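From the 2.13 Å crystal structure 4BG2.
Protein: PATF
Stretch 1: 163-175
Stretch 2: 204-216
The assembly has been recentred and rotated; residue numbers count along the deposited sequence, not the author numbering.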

# COMPACT_ATOMS: atom_id res chain seq x y z
N ASP A 163 -1.82 -24.76 -8.30
CA ASP A 163 -3.09 -24.63 -9.01
C ASP A 163 -4.09 -23.78 -8.21
O ASP A 163 -4.64 -22.81 -8.74
CB ASP A 163 -3.71 -26.01 -9.27
CG ASP A 163 -2.99 -26.79 -10.36
OD1 ASP A 163 -2.22 -26.18 -11.13
OD2 ASP A 163 -3.23 -28.02 -10.47
N GLU A 164 -4.31 -24.17 -6.95
CA GLU A 164 -5.23 -23.45 -6.06
C GLU A 164 -4.88 -21.95 -5.88
O GLU A 164 -5.74 -21.07 -5.98
CB GLU A 164 -5.25 -24.15 -4.70
CG GLU A 164 -6.31 -23.65 -3.73
CD GLU A 164 -6.18 -24.28 -2.32
OE1 GLU A 164 -5.17 -24.96 -2.03
OE2 GLU A 164 -7.10 -24.06 -1.50
N LEU A 165 -3.61 -21.67 -5.60
CA LEU A 165 -3.20 -20.28 -5.40
C LEU A 165 -3.22 -19.50 -6.73
O LEU A 165 -3.58 -18.34 -6.75
CB LEU A 165 -1.83 -20.24 -4.73
CG LEU A 165 -1.26 -18.87 -4.40
CD1 LEU A 165 -2.29 -17.98 -3.68
CD2 LEU A 165 0.00 -19.05 -3.56
N THR A 166 -2.85 -20.14 -7.83
CA THR A 166 -2.89 -19.46 -9.12
C THR A 166 -4.28 -18.94 -9.42
O THR A 166 -4.44 -17.79 -9.85
CB THR A 166 -2.42 -20.39 -10.25
OG1 THR A 166 -1.07 -20.78 -9.98
CG2 THR A 166 -2.47 -19.69 -11.62
N ARG A 167 -5.30 -19.76 -9.16
CA ARG A 167 -6.69 -19.35 -9.36
C ARG A 167 -7.10 -18.21 -8.43
O ARG A 167 -7.79 -17.29 -8.85
CB ARG A 167 -7.65 -20.54 -9.18
CG ARG A 167 -7.44 -21.64 -10.22
CD ARG A 167 -7.76 -21.18 -11.65
NE ARG A 167 -9.18 -20.87 -11.80
CZ ARG A 167 -9.69 -20.05 -12.73
NH1 ARG A 167 -8.91 -19.44 -13.61
NH2 ARG A 167 -11.01 -19.85 -12.75
N VAL A 168 -6.68 -18.26 -7.17
CA VAL A 168 -6.92 -17.15 -6.26
C VAL A 168 -6.32 -15.86 -6.84
O VAL A 168 -6.97 -14.81 -6.84
CB VAL A 168 -6.34 -17.40 -4.85
CG1 VAL A 168 -6.46 -16.16 -4.00
CG2 VAL A 168 -7.04 -18.60 -4.17
N LEU A 169 -5.08 -15.94 -7.31
CA LEU A 169 -4.40 -14.76 -7.86
C LEU A 169 -5.06 -14.30 -9.17
O LEU A 169 -5.24 -13.10 -9.38
CB LEU A 169 -2.91 -15.05 -8.09
CG LEU A 169 -2.15 -15.45 -6.85
CD1 LEU A 169 -0.70 -15.75 -7.14
CD2 LEU A 169 -2.26 -14.37 -5.77
N LEU A 170 -5.42 -15.23 -10.04
CA LEU A 170 -6.00 -14.87 -11.33
C LEU A 170 -7.41 -14.26 -11.18
O LEU A 170 -7.78 -13.39 -11.95
CB LEU A 170 -6.06 -16.08 -12.27
CG LEU A 170 -4.77 -16.54 -12.97
CD1 LEU A 170 -5.04 -17.78 -13.81
CD2 LEU A 170 -4.20 -15.42 -13.84
N ARG A 171 -8.17 -14.72 -10.18
CA ARG A 171 -9.57 -14.34 -10.03
C ARG A 171 -9.83 -13.22 -9.01
O ARG A 171 -10.69 -12.38 -9.26
CB ARG A 171 -10.42 -15.55 -9.64
CG ARG A 171 -10.47 -16.69 -10.66
CD ARG A 171 -10.99 -16.28 -12.03
NE ARG A 171 -12.22 -15.47 -11.95
CZ ARG A 171 -12.79 -14.86 -13.00
NH1 ARG A 171 -12.28 -14.97 -14.22
NH2 ARG A 171 -13.90 -14.15 -12.82
N ASP A 172 -9.11 -13.18 -7.89
CA ASP A 172 -9.42 -12.23 -6.80
C ASP A 172 -8.43 -11.07 -6.61
O ASP A 172 -8.61 -10.25 -5.69
CB ASP A 172 -9.58 -13.00 -5.49
CG ASP A 172 -10.85 -13.88 -5.47
OD1 ASP A 172 -11.71 -13.76 -6.38
OD2 ASP A 172 -10.98 -14.69 -4.52
N THR A 173 -7.41 -10.98 -7.46
CA THR A 173 -6.43 -9.87 -7.38
C THR A 173 -7.17 -8.57 -7.60
O THR A 173 -7.80 -8.36 -8.63
CB THR A 173 -5.26 -10.05 -8.38
OG1 THR A 173 -4.45 -11.13 -7.93
CG2 THR A 173 -4.38 -8.81 -8.47
N MSE A 174 -7.12 -7.71 -6.59
CA MSE A 174 -7.77 -6.40 -6.67
C MSE A 174 -6.76 -5.27 -6.60
O MSE A 174 -7.08 -4.15 -6.93
CB MSE A 174 -8.73 -6.28 -5.50
CG MSE A 174 -10.04 -5.60 -5.87
SE MSE A 174 -11.17 -5.67 -4.23
CE MSE A 174 -10.24 -4.20 -3.28
N VAL A 175 -5.55 -5.56 -6.16
CA VAL A 175 -4.48 -4.58 -6.12
C VAL A 175 -3.21 -5.25 -6.66
O VAL A 175 -2.92 -6.40 -6.35
CB VAL A 175 -4.17 -4.06 -4.68
CG1 VAL A 175 -3.28 -2.84 -4.74
CG2 VAL A 175 -5.42 -3.74 -3.90
N LYS A 204 -15.39 -10.79 -6.35
CA LYS A 204 -14.09 -11.17 -5.82
C LYS A 204 -14.10 -11.49 -4.32
O LYS A 204 -14.78 -10.82 -3.53
CB LYS A 204 -13.04 -10.10 -6.12
CG LYS A 204 -12.76 -10.02 -7.61
CD LYS A 204 -11.70 -8.99 -7.96
CE LYS A 204 -11.61 -8.89 -9.48
NZ LYS A 204 -10.96 -7.63 -9.87
N GLY A 205 -13.34 -12.51 -3.94
CA GLY A 205 -13.07 -12.80 -2.53
C GLY A 205 -13.27 -14.24 -2.13
O GLY A 205 -12.60 -14.73 -1.22
N LYS A 206 -14.18 -14.92 -2.79
CA LYS A 206 -14.55 -16.27 -2.38
C LYS A 206 -13.42 -17.27 -2.58
O LYS A 206 -13.29 -18.19 -1.78
CB LYS A 206 -15.85 -16.71 -3.07
CG LYS A 206 -17.03 -15.86 -2.61
CD LYS A 206 -18.37 -16.56 -2.71
CE LYS A 206 -19.48 -15.64 -2.22
NZ LYS A 206 -20.82 -16.14 -2.60
N HIS A 207 -12.58 -17.09 -3.60
CA HIS A 207 -11.41 -17.97 -3.77
C HIS A 207 -10.39 -17.75 -2.66
O HIS A 207 -9.83 -18.71 -2.13
CB HIS A 207 -10.75 -17.80 -5.13
CG HIS A 207 -11.64 -18.13 -6.28
ND1 HIS A 207 -12.04 -19.41 -6.59
CD2 HIS A 207 -12.17 -17.33 -7.24
CE1 HIS A 207 -12.81 -19.39 -7.66
NE2 HIS A 207 -12.88 -18.14 -8.09
N LEU A 208 -10.17 -16.49 -2.29
CA LEU A 208 -9.26 -16.16 -1.20
C LEU A 208 -9.81 -16.65 0.16
O LEU A 208 -9.05 -17.16 0.97
CB LEU A 208 -8.97 -14.65 -1.13
CG LEU A 208 -8.07 -14.18 0.04
CD1 LEU A 208 -6.74 -14.91 0.07
CD2 LEU A 208 -7.82 -12.68 -0.01
N GLU A 209 -11.10 -16.47 0.40
CA GLU A 209 -11.75 -16.97 1.61
C GLU A 209 -11.54 -18.47 1.75
O GLU A 209 -11.12 -18.95 2.82
CB GLU A 209 -13.26 -16.70 1.60
CG GLU A 209 -13.64 -15.26 1.90
CD GLU A 209 -15.12 -14.96 1.67
OE1 GLU A 209 -15.95 -15.92 1.69
OE2 GLU A 209 -15.44 -13.77 1.45
N GLN A 210 -11.82 -19.19 0.66
CA GLN A 210 -11.68 -20.65 0.66
C GLN A 210 -10.24 -21.07 0.89
O GLN A 210 -9.99 -22.00 1.65
CB GLN A 210 -12.18 -21.31 -0.65
CG GLN A 210 -13.61 -21.76 -0.59
CD GLN A 210 -13.97 -22.58 0.66
OE1 GLN A 210 -13.39 -23.64 0.92
NE2 GLN A 210 -14.95 -22.08 1.42
N TYR A 211 -9.32 -20.39 0.22
CA TYR A 211 -7.90 -20.69 0.34
C TYR A 211 -7.45 -20.47 1.78
O TYR A 211 -6.74 -21.29 2.35
CB TYR A 211 -7.08 -19.80 -0.61
CG TYR A 211 -5.60 -19.99 -0.46
CD1 TYR A 211 -4.93 -20.95 -1.20
CD2 TYR A 211 -4.87 -19.23 0.45
CE1 TYR A 211 -3.56 -21.15 -1.05
CE2 TYR A 211 -3.51 -19.43 0.61
CZ TYR A 211 -2.86 -20.39 -0.14
OH TYR A 211 -1.51 -20.58 -0.01
N THR A 212 -7.91 -19.37 2.35
CA THR A 212 -7.68 -19.04 3.74
C THR A 212 -8.22 -20.12 4.69
O THR A 212 -7.50 -20.60 5.57
CB THR A 212 -8.30 -17.67 4.05
OG1 THR A 212 -7.63 -16.69 3.27
CG2 THR A 212 -8.15 -17.30 5.54
N GLN A 213 -9.46 -20.49 4.50
CA GLN A 213 -10.08 -21.51 5.37
C GLN A 213 -9.33 -22.83 5.30
O GLN A 213 -9.06 -23.42 6.33
CB GLN A 213 -11.53 -21.73 5.00
CG GLN A 213 -12.39 -20.51 5.28
CD GLN A 213 -13.76 -20.63 4.62
OE1 GLN A 213 -13.87 -20.72 3.39
NE2 GLN A 213 -14.80 -20.64 5.42
N LYS A 214 -8.95 -23.27 4.10
CA LYS A 214 -8.23 -24.53 3.93
C LYS A 214 -6.76 -24.50 4.33
O LYS A 214 -6.23 -25.50 4.79
CB LYS A 214 -8.32 -25.00 2.47
CG LYS A 214 -9.73 -25.34 2.02
CD LYS A 214 -9.77 -25.51 0.51
CE LYS A 214 -11.11 -26.04 0.04
NZ LYS A 214 -11.11 -26.27 -1.44
N ASN A 215 -6.09 -23.37 4.13
CA ASN A 215 -4.64 -23.37 4.20
C ASN A 215 -4.01 -22.56 5.32
O ASN A 215 -2.87 -22.81 5.67
CB ASN A 215 -4.06 -22.94 2.85
CG ASN A 215 -4.56 -23.81 1.70
OD1 ASN A 215 -3.92 -24.78 1.34
ND2 ASN A 215 -5.73 -23.49 1.18
N LEU A 216 -4.70 -21.54 5.82
CA LEU A 216 -4.05 -20.61 6.73
C LEU A 216 -4.39 -20.95 8.17
O LEU A 216 -5.30 -21.71 8.43
CB LEU A 216 -4.42 -19.17 6.40
CG LEU A 216 -3.92 -18.63 5.06
CD1 LEU A 216 -4.20 -17.14 4.97
CD2 LEU A 216 -2.44 -18.92 4.83

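Two helices pack with their N-to-C directions 150° apart, so stretch 2, read forward, climbs stretch 1 from its C-terminal end back toward Glu164. Lys204 comes first, before the helix. Its extended side chain runs along the end of stretch 1: CG lies 3.5 Å from Arg171 O, and NZ makes a weak hydrogen bond to Thr173 O at 3.5 Å.

Gly205 is the N-cap, with phi/psi of 132/-31, where a CB would jam against the preceding carbonyl; the backbone alone calls for glycine. Gly205 has no side chain to offer the free amides here; Asp172 reaches them from the other stretch. Gly205 N donates to Asp172 OD1 at 3.2 Å, and Leu208 N donates to Asp172 OD2 at 3.0 Å. One buried carboxylate thus takes up amides from the first turn, where helical backbone acceptors are lacking, and ties the start of the stretch 2 helix to stretch 1.

His207 points toward stretch 1, its CD2 3.5 Å from Arg171 CB, while its carbonyl O sits 3.5 Å from Val168 CG2. Here the backbones come close, with Val168 CA and His207 CA 5.2 Å apart; Val168 points sideways, and its two methyls contact stretch 2. Val168 CG1 meets Leu208 CB at 4.1 Å, and Val168 CG2 meets Tyr211 CB at 3.8 Å.

A turn past His207, Tyr211 places one ring face under Leu165 CD1; Tyr211 CD1 also lies 3.7 Å from Glu164 CD. The CA atoms of Leu165 and Tyr211 are 7.4 Å apart, wider spacing that the aromatic side chain helps fill.

Lys214 NZ stays 4.6 Å from Glu164 OE2, beyond a salt bridge. Asn215 ND2 instead donates to Glu164 OE2 at 3.1 Å and to Tyr211 O at 2.7 Å, linking the neighbouring helix to its own last turn.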